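Local coordinates for neurotoxin (Clostridium botulinum, PDB 3N7L), which probably binds gangliosides of the nerve-cell surface, being the receptor-binding domain of a botulinum neurotoxin, at residues 320-325 with 383-388; 330-335 with 399-404; 379-384 with 393-398. All blocks are in the same frame, centred on the assembly; numbering follows the deposited sequence.

How the interactions relate
All three contacts lie on the same side of the chain's centre, in the C-terminal receptor-binding region, a beta-trefoil, in the sheet where strand 394-402 runs between strands 329-335 and 373-384. Along the chain come 320-325, 330-335, 379-388, 393-398 and 399-404. Interaction 3 zips up the hairpin of strands 373-384 and 394-402, and interaction 2 pairs the later half of strand 394-402 with strand 329-335. Interaction 1, sharing Ser-383 and Phe-384 with interaction 3, lays the loop before strand 329-335 against the end of strand 373-384, where the hairpin turn begins. Centres of interactions 1 and 3 are about 8 Å apart; interaction 2 is about 12 Å from either. Together they hold the strands from which the probable ganglioside-binding loop projects.

Interaction 1 of 3, residues 320-325 with 383-388; sequences KPSRNL and SFKLGD. With SO4 (sulfate ion), chain D.
Ser-322 and Lys-385 meet through the first of two hydrogen bonds that join the loop 320-325 to the end of strand 373-384. Lys-385 N donates to Ser-322 OG over 2.9 Å with an N-H...O angle of 159°. Ser-322 OG sits between its own backbone N and carbonyl carbon (chi1 60°), which turns the small hydroxyl toward this amide. A water completes the clasp: it accepts from Ser-322 N and donates to Lys-385 O at 2.6 Å, so Ser-322 holds Lys-385 N directly with its hydroxyl and Lys-385 O through the water bound to its backbone N. The second bond runs from Arg-323 NH1 to Ser-383 O, also 2.9 Å. It is more bent, at 132°, and NH1 stands above the carbonyl plane. Arginine suits this exposed place because its chain, bent at chi2 and chi3, spans the gap while its methylenes add apolar contact.

Apolar packing centres on Phe-384, the buried member of the contact. Leu-325 CD2 lies over one ring face, 4.0 Å from the centroid, in a CH-pi contact. Ser-322 OG is at the ring edge, in its plane, while Pro-321 CB approaches obliquely, 4.0 Å from Phe-384 CD1. Arg-323 CG rests 3.6 Å from Phe-384 CB, and its guanidinium plane is moderately tilted from the ring. Leu-325 and the stiff Pro-321 also touch Pro-331 of strand 329-335.

Two other polar ends find partners outside the contact: Lys-385 NZ bonds to Tyr-390 O, and Asn-324 ND2 holds O1 of a sulfate, probably from the crystallisation liquor, at 3.1 Å.

In this beta-trefoil domain a loop thus packs against the end of a hairpin arm, with Phe-384 beneath the polar bonds, where strand 373-384 enters its turn, probably the toxin's ganglioside-binding loop.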
loop_
_atom_site.group_PDB
_atom_site.type_symbol
_atom_site.label_atom_id
_atom_site.label_comp_id
_atom_site.label_asym_id
_atom_site.label_seq_id
_atom_site.Cartn_x
_atom_site.Cartn_y
_atom_site.Cartn_z
ATOM N N LYS A 320 10.201 1.568 -33.929
ATOM C CA LYS A 320 9.379 1.101 -35.050
ATOM C C LYS A 320 9.378 -0.418 -35.086
ATOM O O LYS A 320 10.426 -1.048 -35.216
ATOM C CB LYS A 320 9.916 1.643 -36.378
ATOM C CG LYS A 320 9.020 1.337 -37.582
ATOM C CD LYS A 320 9.535 2.014 -38.851
ATOM C CE LYS A 320 8.582 1.817 -40.029
ATOM N NZ LYS A 320 8.455 0.385 -40.423
ATOM N N PRO A 321 8.196 -1.029 -34.972
ATOM C CA PRO A 321 8.103 -2.491 -34.992
ATOM C C PRO A 321 8.283 -3.041 -36.406
ATOM O O PRO A 321 8.157 -2.299 -37.382
ATOM C CB PRO A 321 6.709 -2.743 -34.430
ATOM C CG PRO A 321 5.925 -1.585 -35.008
ATOM C CD PRO A 321 6.864 -0.407 -34.836
ATOM N N SER A 322 8.585 -4.334 -36.513
ATOM C CA SER A 322 8.781 -4.976 -37.810
ATOM C C SER A 322 7.577 -4.773 -38.739
ATOM O O SER A 322 7.728 -4.668 -39.950
ATOM C CB SER A 322 9.040 -6.470 -37.620
ATOM O OG SER A 322 7.948 -7.092 -36.965
ATOM N N ARG A 323 6.382 -4.741 -38.165
ATOM C CA ARG A 323 5.162 -4.526 -38.932
ATOM C C ARG A 323 4.281 -3.632 -38.074
ATOM O O ARG A 323 4.413 -3.629 -36.852
ATOM C CB ARG A 323 4.445 -5.855 -39.188
ATOM C CG ARG A 323 4.326 -6.700 -37.934
ATOM C CD ARG A 323 3.076 -7.567 -37.894
ATOM N NE ARG A 323 3.016 -8.535 -38.980
ATOM C CZ ARG A 323 2.334 -9.675 -38.920
ATOM N NH1 ARG A 323 1.663 -9.998 -37.823
ATOM N NH2 ARG A 323 2.311 -10.486 -39.967
ATOM N N ASN A 324 3.382 -2.877 -38.697
ATOM C CA ASN A 324 2.497 -2.001 -37.936
ATOM C C ASN A 324 1.660 -2.841 -36.965
ATOM O O ASN A 324 1.038 -3.822 -37.364
ATOM C CB ASN A 324 1.571 -1.236 -38.880
ATOM C CG ASN A 324 0.840 -0.106 -38.185
ATOM O OD1 ASN A 324 0.196 -0.312 -37.157
ATOM N ND2 ASN A 324 0.935 1.096 -38.744
ATOM N N LEU A 325 1.643 -2.457 -35.692
ATOM C CA LEU A 325 0.891 -3.206 -34.689
ATOM C C LEU A 325 -0.584 -2.819 -34.633
ATOM O O LEU A 325 -1.412 -3.577 -34.127
ATOM C CB LEU A 325 1.514 -3.015 -33.304
ATOM C CG LEU A 325 2.995 -3.381 -33.134
ATOM C CD1 LEU A 325 3.406 -3.173 -31.684
ATOM C CD2 LEU A 325 3.225 -4.828 -33.549
ATOM N N SER A 383 1.595 -9.654 -32.589
ATOM C CA SER A 383 2.392 -10.577 -33.377
ATOM C C SER A 383 3.322 -9.869 -34.351
ATOM O O SER A 383 2.874 -9.272 -35.329
ATOM C CB SER A 383 1.468 -11.525 -34.150
ATOM O OG SER A 383 2.208 -12.386 -35.000
ATOM N N PHE A 384 4.616 -9.915 -34.067
ATOM C CA PHE A 384 5.598 -9.316 -34.953
ATOM C C PHE A 384 6.963 -9.965 -34.735
ATOM O O PHE A 384 7.041 -11.065 -34.184
ATOM C CB PHE A 384 5.653 -7.781 -34.792
ATOM C CG PHE A 384 6.065 -7.291 -33.419
ATOM C CD1 PHE A 384 7.224 -6.535 -33.260
ATOM C CD2 PHE A 384 5.269 -7.535 -32.300
ATOM C CE1 PHE A 384 7.585 -6.026 -32.004
ATOM C CE2 PHE A 384 5.620 -7.032 -31.041
ATOM C CZ PHE A 384 6.780 -6.276 -30.891
ATOM N N LYS A 385 8.031 -9.307 -35.173
ATOM C CA LYS A 385 9.363 -9.878 -35.029
ATOM C C LYS A 385 10.326 -9.018 -34.211
ATOM O O LYS A 385 10.421 -7.808 -34.419
ATOM C CB LYS A 385 9.954 -10.138 -36.423
ATOM C CG LYS A 385 9.082 -11.032 -37.301
ATOM C CD LYS A 385 9.667 -11.207 -38.696
ATOM C CE LYS A 385 8.838 -12.193 -39.512
ATOM N NZ LYS A 385 9.345 -12.321 -40.904
ATOM N N LEU A 386 11.032 -9.656 -33.280
ATOM C CA LEU A 386 12.009 -8.977 -32.430
ATOM C C LEU A 386 13.308 -9.777 -32.399
ATOM O O LEU A 386 13.297 -11.009 -32.499
ATOM C CB LEU A 386 11.483 -8.823 -30.993
ATOM C CG LEU A 386 10.355 -7.820 -30.718
ATOM C CD1 LEU A 386 9.887 -7.955 -29.272
ATOM C CD2 LEU A 386 10.839 -6.402 -30.996
ATOM N N GLY A 387 14.423 -9.067 -32.267
ATOM C CA GLY A 387 15.720 -9.718 -32.209
ATOM C C GLY A 387 16.032 -10.609 -33.398
ATOM O O GLY A 387 15.974 -10.176 -34.550
ATOM N N ASP A 388 16.355 -11.866 -33.117
ATOM C CA ASP A 388 16.686 -12.803 -34.175
ATOM C C ASP A 388 15.481 -13.447 -34.866
ATOM O O ASP A 388 15.650 -14.388 -35.641
ATOM C CB ASP A 388 17.632 -13.887 -33.644
ATOM C CG ASP A 388 16.993 -14.754 -32.578
ATOM O OD1 ASP A 388 17.705 -15.619 -32.018
ATOM O OD2 ASP A 388 15.786 -14.579 -32.300
HETATM S S SO4 D . -1.068 4.269 -37.743
HETATM O O1 SO4 D . -1.483 2.979 -38.315
HETATM O O2 SO4 D . 0.222 4.681 -38.323
HETATM O O3 SO4 D . -0.925 4.160 -36.258
HETATM O O4 SO4 D . -2.109 5.272 -38.038
HETATM O O HOH W 1 10.293 -5.175 -34.345
#

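Interaction 2 of 3, residues 330-335 with 399-404; sequences VPLGAL and PVIKIE
Between Val-330 and Ile-401 the flat groups are peptide planes, since neither segment carries an aromatic ring. Val-330 N meets Ile-401 O in the carbonyl plane at 3.0 Å. In return Ile-401 N reaches Val-330 O over 2.9 Å, tilted 26° from the plane of the Val-330 carbonyl, and the two bonds close the hydrogen-bonded pair of this antiparallel sheet. Leu-332 N gives a third bond, to Pro-399 O at 3.1 Å, standing above its carbonyl plane. On one face of the sheet Val-330 and Ile-401 lie side by side, pointing the same way; on the other are Pro-331 and Val-400, a non-hydrogen-bonded pair. Proline fits at Pro-331 because such a pair needs no N-H directed at strand 394-402.

Beta-branched residues suit these extended backbones. Val-330 CG1, placed between the backbone N and the carbonyl carbon (chi1 54°), packs 3.6 Å from Ile-401 CB and 3.7 Å from Ile-403 CD1. Farther along, the ring of Pro-399 puts CG 3.8 Å from Leu-332 CB.

Strand 394-402 is thus held on both edges: Val-400 and Lys-402 have backbone bonds to Ser-378 and Ile-376 of strand 373-384. Strand 329-335 continues across to strand 313-318, where Gly-333 and Leu-335 pair with Gly-317 and Ser-315, and Leu-332 touches Leu-316.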
loop_
_atom_site.group_PDB
_atom_site.type_symbol
_atom_site.label_atom_id
_atom_site.label_comp_id
_atom_site.label_asym_id
_atom_site.label_seq_id
_atom_site.Cartn_x
_atom_site.Cartn_y
_atom_site.Cartn_z
ATOM N N VAL A 330 2.103 2.355 -30.734
ATOM C CA VAL A 330 3.546 2.375 -30.915
ATOM C C VAL A 330 4.156 1.611 -29.739
ATOM O O VAL A 330 3.892 1.920 -28.573
ATOM C CB VAL A 330 4.084 3.836 -30.986
ATOM C CG1 VAL A 330 3.635 4.622 -29.761
ATOM C CG2 VAL A 330 5.605 3.829 -31.099
ATOM N N PRO A 331 4.967 0.585 -30.029
ATOM C CA PRO A 331 5.567 -0.181 -28.937
ATOM C C PRO A 331 6.629 0.590 -28.175
ATOM O O PRO A 331 7.269 1.490 -28.716
ATOM C CB PRO A 331 6.159 -1.384 -29.654
ATOM C CG PRO A 331 6.665 -0.757 -30.922
ATOM C CD PRO A 331 5.504 0.151 -31.330
ATOM N N LEU A 332 6.809 0.215 -26.916
ATOM C CA LEU A 332 7.806 0.820 -26.058
ATOM C C LEU A 332 8.931 -0.205 -25.891
ATOM O O LEU A 332 8.670 -1.367 -25.567
ATOM C CB LEU A 332 7.206 1.145 -24.692
ATOM C CG LEU A 332 8.155 1.938 -23.797
ATOM C CD1 LEU A 332 8.305 3.346 -24.374
ATOM C CD2 LEU A 332 7.612 1.991 -22.376
ATOM N N GLY A 333 10.170 0.222 -26.117
ATOM C CA GLY A 333 11.300 -0.686 -25.995
ATOM C C GLY A 333 12.428 -0.152 -25.136
ATOM O O GLY A 333 12.262 0.839 -24.434
ATOM N N ALA A 334 13.577 -0.821 -25.180
ATOM C CA ALA A 334 14.740 -0.411 -24.395
ATOM C C ALA A 334 15.821 0.047 -25.370
ATOM O O ALA A 334 16.385 -0.757 -26.110
ATOM C CB ALA A 334 15.241 -1.578 -23.545
ATOM N N LEU A 335 16.116 1.342 -25.356
ATOM C CA LEU A 335 17.083 1.906 -26.288
ATOM C C LEU A 335 18.269 2.608 -25.644
ATOM O O LEU A 335 18.123 3.298 -24.636
ATOM C CB LEU A 335 16.363 2.896 -27.206
ATOM C CG LEU A 335 15.029 2.410 -27.774
ATOM C CD1 LEU A 335 14.261 3.579 -28.376
ATOM C CD2 LEU A 335 15.288 1.326 -28.799
ATOM N N PRO A 399 4.744 -3.509 -23.695
ATOM C CA PRO A 399 4.231 -2.238 -23.192
ATOM C C PRO A 399 3.978 -1.497 -24.512
ATOM O O PRO A 399 4.806 -1.561 -25.423
ATOM C CB PRO A 399 5.411 -1.679 -22.397
ATOM C CG PRO A 399 6.590 -2.217 -23.125
ATOM C CD PRO A 399 6.197 -3.627 -23.472
ATOM N N VAL A 400 2.839 -0.826 -24.627
ATOM C CA VAL A 400 2.482 -0.141 -25.860
ATOM C C VAL A 400 1.792 1.187 -25.567
ATOM O O VAL A 400 1.073 1.321 -24.582
ATOM C CB VAL A 400 1.529 -1.040 -26.710
ATOM C CG1 VAL A 400 0.230 -1.273 -25.952
ATOM C CG2 VAL A 400 1.256 -0.414 -28.065
ATOM N N ILE A 401 2.023 2.173 -26.423
ATOM C CA ILE A 401 1.411 3.480 -26.244
ATOM C C ILE A 401 0.294 3.693 -27.269
ATOM O O ILE A 401 0.470 3.414 -28.448
ATOM C CB ILE A 401 2.456 4.606 -26.405
ATOM C CG1 ILE A 401 3.567 4.438 -25.362
ATOM C CG2 ILE A 401 1.795 5.971 -26.235
ATOM C CD1 ILE A 401 4.703 5.414 -25.516
ATOM N N LYS A 402 -0.865 4.153 -26.803
ATOM C CA LYS A 402 -1.987 4.451 -27.693
ATOM C C LYS A 402 -1.872 5.963 -27.858
ATOM O O LYS A 402 -2.080 6.719 -26.909
ATOM C CB LYS A 402 -3.322 4.079 -27.040
ATOM C CG LYS A 402 -4.544 4.421 -27.886
ATOM C CD LYS A 402 -4.550 3.651 -29.204
ATOM C CE LYS A 402 -5.697 4.097 -30.108
ATOM N NZ LYS A 402 -7.018 3.884 -29.466
ATOM N N ILE A 403 -1.542 6.402 -29.066
ATOM C CA ILE A 403 -1.318 7.814 -29.328
ATOM C C ILE A 403 -2.416 8.862 -29.125
ATOM O O ILE A 403 -2.642 9.310 -28.005
ATOM C CB ILE A 403 -0.685 7.986 -30.726
ATOM C CG1 ILE A 403 0.654 7.250 -30.742
ATOM C CG2 ILE A 403 -0.437 9.458 -31.041
ATOM C CD1 ILE A 403 1.585 7.673 -29.619
ATOM N N GLU A 404 -3.100 9.254 -30.185
ATOM C CA GLU A 404 -4.090 10.319 -30.069
ATOM C C GLU A 404 -5.440 10.002 -29.443
ATOM O O GLU A 404 -5.968 10.792 -28.660
ATOM C CB GLU A 404 -4.318 10.934 -31.445
ATOM C CG GLU A 404 -5.160 12.184 -31.427
ATOM C CD GLU A 404 -5.468 12.667 -32.822
ATOM O OE1 GLU A 404 -4.523 12.744 -33.638
ATOM O OE2 GLU A 404 -6.649 12.972 -33.101
#

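Interaction 3 of 3, residues 379-384 with 393-398; sequences IGSYSF and NHEYLI. With SO4 (sulfate ion), chain B.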
loop_
_atom_site.group_PDB
_atom_site.type_symbol
_atom_site.label_atom_id
_atom_site.label_comp_id
_atom_site.label_asym_id
_atom_site.label_seq_id
_atom_site.Cartn_x
_atom_site.Cartn_y
_atom_site.Cartn_z
ATOM N N ILE A 379 -0.641 -2.009 -22.288
ATOM C CA ILE A 379 0.052 -3.271 -22.501
ATOM C C ILE A 379 -0.822 -4.156 -23.376
ATOM O O ILE A 379 -2.039 -4.010 -23.391
ATOM C CB ILE A 379 0.311 -3.954 -21.133
ATOM C CG1 ILE A 379 1.220 -5.171 -21.285
ATOM C CG2 ILE A 379 -1.017 -4.372 -20.508
ATOM C CD1 ILE A 379 1.689 -5.719 -19.932
ATOM N N GLY A 380 -0.207 -5.071 -24.115
ATOM C CA GLY A 380 -0.991 -5.949 -24.964
ATOM C C GLY A 380 -0.122 -6.923 -25.727
ATOM O O GLY A 380 1.096 -6.754 -25.814
ATOM N N SER A 381 -0.745 -7.951 -26.287
ATOM C CA SER A 381 0.001 -8.934 -27.041
ATOM C C SER A 381 -0.139 -8.665 -28.534
ATOM O O SER A 381 -1.246 -8.513 -29.046
ATOM C CB SER A 381 -0.492 -10.341 -26.702
ATOM O OG SER A 381 0.294 -11.322 -27.360
ATOM N N TYR A 382 0.994 -8.589 -29.223
ATOM C CA TYR A 382 0.999 -8.349 -30.652
ATOM C C TYR A 382 1.946 -9.307 -31.357
ATOM O O TYR A 382 2.973 -9.718 -30.802
ATOM C CB TYR A 382 1.387 -6.903 -30.943
ATOM C CG TYR A 382 0.451 -5.926 -30.286
ATOM C CD1 TYR A 382 0.690 -5.462 -28.990
ATOM C CD2 TYR A 382 -0.715 -5.510 -30.934
ATOM C CE1 TYR A 382 -0.203 -4.615 -28.353
ATOM C CE2 TYR A 382 -1.623 -4.662 -30.302
ATOM C CZ TYR A 382 -1.359 -4.220 -29.012
ATOM O OH TYR A 382 -2.259 -3.398 -28.376
ATOM N N SER A 383 1.595 -9.654 -32.589
ATOM C CA SER A 383 2.392 -10.577 -33.377
ATOM C C SER A 383 3.322 -9.869 -34.351
ATOM O O SER A 383 2.874 -9.272 -35.329
ATOM C CB SER A 383 1.468 -11.525 -34.150
ATOM O OG SER A 383 2.208 -12.386 -35.000
ATOM N N PHE A 384 4.616 -9.915 -34.067
ATOM C CA PHE A 384 5.598 -9.316 -34.953
ATOM C C PHE A 384 6.963 -9.965 -34.735
ATOM O O PHE A 384 7.041 -11.065 -34.184
ATOM C CB PHE A 384 5.653 -7.781 -34.792
ATOM C CG PHE A 384 6.065 -7.291 -33.419
ATOM C CD1 PHE A 384 7.224 -6.535 -33.260
ATOM C CD2 PHE A 384 5.269 -7.535 -32.300
ATOM C CE1 PHE A 384 7.585 -6.026 -32.004
ATOM C CE2 PHE A 384 5.620 -7.032 -31.041
ATOM C CZ PHE A 384 6.780 -6.276 -30.891
ATOM N N ASN A 393 6.304 -14.568 -37.469
ATOM C CA ASN A 393 5.955 -13.530 -36.519
ATOM C C ASN A 393 5.637 -14.288 -35.227
ATOM O O ASN A 393 5.260 -15.460 -35.268
ATOM C CB ASN A 393 4.734 -12.755 -37.006
ATOM C CG ASN A 393 5.076 -11.788 -38.114
ATOM O OD1 ASN A 393 5.766 -10.796 -37.887
ATOM N ND2 ASN A 393 4.612 -12.077 -39.323
ATOM N N HIS A 394 5.804 -13.626 -34.091
ATOM C CA HIS A 394 5.563 -14.247 -32.795
ATOM C C HIS A 394 4.770 -13.292 -31.921
ATOM O O HIS A 394 4.946 -12.075 -32.005
ATOM C CB HIS A 394 6.894 -14.551 -32.098
ATOM C CG HIS A 394 7.824 -15.392 -32.912
ATOM N ND1 HIS A 394 7.807 -16.770 -32.878
ATOM C CD2 HIS A 394 8.773 -15.050 -33.816
ATOM C CE1 HIS A 394 8.705 -17.241 -33.727
ATOM N NE2 HIS A 394 9.303 -16.217 -34.309
ATOM N N GLU A 395 3.898 -13.848 -31.092
ATOM C CA GLU A 395 3.097 -13.046 -30.177
ATOM C C GLU A 395 3.990 -12.610 -29.021
ATOM O O GLU A 395 4.675 -13.428 -28.414
ATOM C CB GLU A 395 1.916 -13.867 -29.634
ATOM C CG GLU A 395 0.772 -14.075 -30.639
ATOM C CD GLU A 395 -0.139 -12.853 -30.775
ATOM O OE1 GLU A 395 -0.852 -12.749 -31.797
ATOM O OE2 GLU A 395 -0.159 -12.003 -29.857
ATOM N N TYR A 396 3.992 -11.313 -28.737
ATOM C CA TYR A 396 4.773 -10.760 -27.643
ATOM C C TYR A 396 3.871 -9.869 -26.811
ATOM O O TYR A 396 3.132 -9.040 -27.356
ATOM C CB TYR A 396 5.948 -9.911 -28.167
ATOM C CG TYR A 396 7.058 -10.710 -28.816
ATOM C CD1 TYR A 396 7.859 -11.568 -28.060
ATOM C CD2 TYR A 396 7.279 -10.640 -30.187
ATOM C CE1 TYR A 396 8.852 -12.345 -28.663
ATOM C CE2 TYR A 396 8.268 -11.411 -30.799
ATOM C CZ TYR A 396 9.047 -12.262 -30.030
ATOM O OH TYR A 396 10.014 -13.040 -30.631
ATOM N N LEU A 397 3.923 -10.051 -25.495
ATOM C CA LEU A 397 3.147 -9.223 -24.584
ATOM C C LEU A 397 4.101 -8.057 -24.372
ATOM O O LEU A 397 5.207 -8.233 -23.847
ATOM C CB LEU A 397 2.891 -9.960 -23.270
ATOM C CG LEU A 397 2.105 -9.211 -22.190
ATOM C CD1 LEU A 397 0.739 -8.768 -22.738
ATOM C CD2 LEU A 397 1.935 -10.116 -20.979
ATOM N N ILE A 398 3.681 -6.868 -24.792
ATOM C CA ILE A 398 4.550 -5.709 -24.709
ATOM C C ILE A 398 3.910 -4.438 -24.179
ATOM O O ILE A 398 2.689 -4.286 -24.193
ATOM C CB ILE A 398 5.079 -5.332 -26.105
ATOM C CG1 ILE A 398 3.892 -4.948 -27.005
ATOM C CG2 ILE A 398 5.850 -6.500 -26.724
ATOM C CD1 ILE A 398 4.275 -4.135 -28.226
HETATM S S SO4 B . 11.946 -17.649 -36.428
HETATM O O1 SO4 B . 11.304 -18.942 -36.679
HETATM O O2 SO4 B . 13.042 -17.447 -37.390
HETATM O O3 SO4 B . 12.493 -17.610 -35.047
HETATM O O4 SO4 B . 10.933 -16.585 -36.582
HETATM O O HOH W 2 2.096 -15.018 -34.371
#
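Segments 379-384 and 394-398 belong to the two arms of an antiparallel beta hairpin, strands 373-384 and 394-402 of the beta-trefoil domain, their directions 152° apart. Six backbone bonds join them in three reciprocal pairs, Gly-380 with Ile-398, Tyr-382 with Tyr-396 and Phe-384 with His-394. Between these, at the non-hydrogen-bonded pairs Ser-381 with Leu-397 and Ser-383 with Glu-395, the CA atoms come within about 4 Å and CA-H...O contacts accompany the approach. Ser-381 CA, for one, is 3.1 Å from Tyr-396 O.

Side chains alternate between two faces. One carries Tyr-382, Phe-384, His-394, Tyr-396 and Ile-398: the edge of Tyr-396 is turned toward the face of Phe-384 in a T-shaped stack, centroids 5.7 Å apart and planes at 76°. Tyr-396 OH is held by Asp-389 and Lys-262, so this tyrosine serves as a packing ring and a polar end at once. Ile-398 CG1 comes to the edge of the Tyr-382 ring, 3.8 Å from CD1. Glycine at Gly-380 leaves room for that ring, since a CB would collide with it.

The opposite face, with Ser-381, Ser-383, Glu-395 and Leu-397, is mixed. Ser-381 OG donates to Glu-395 OE2 over 2.6 Å; the glutamate chain is bent at chi2 (-79°), and OE1 comes to 3.5 Å from Ser-383 CB. Leu-397 CD1 packs 3.9 Å from Ile-379 CG1.

At the turn of the hairpin a sulfate, probably from the crystallisation liquor, is held by backbone N-H groups of Tyr-390, Trp-391 and Phe-392. His-394 NE2 adds a bond of 2.8 Å to sulfate O4, which lies at the edge of the imidazole ring.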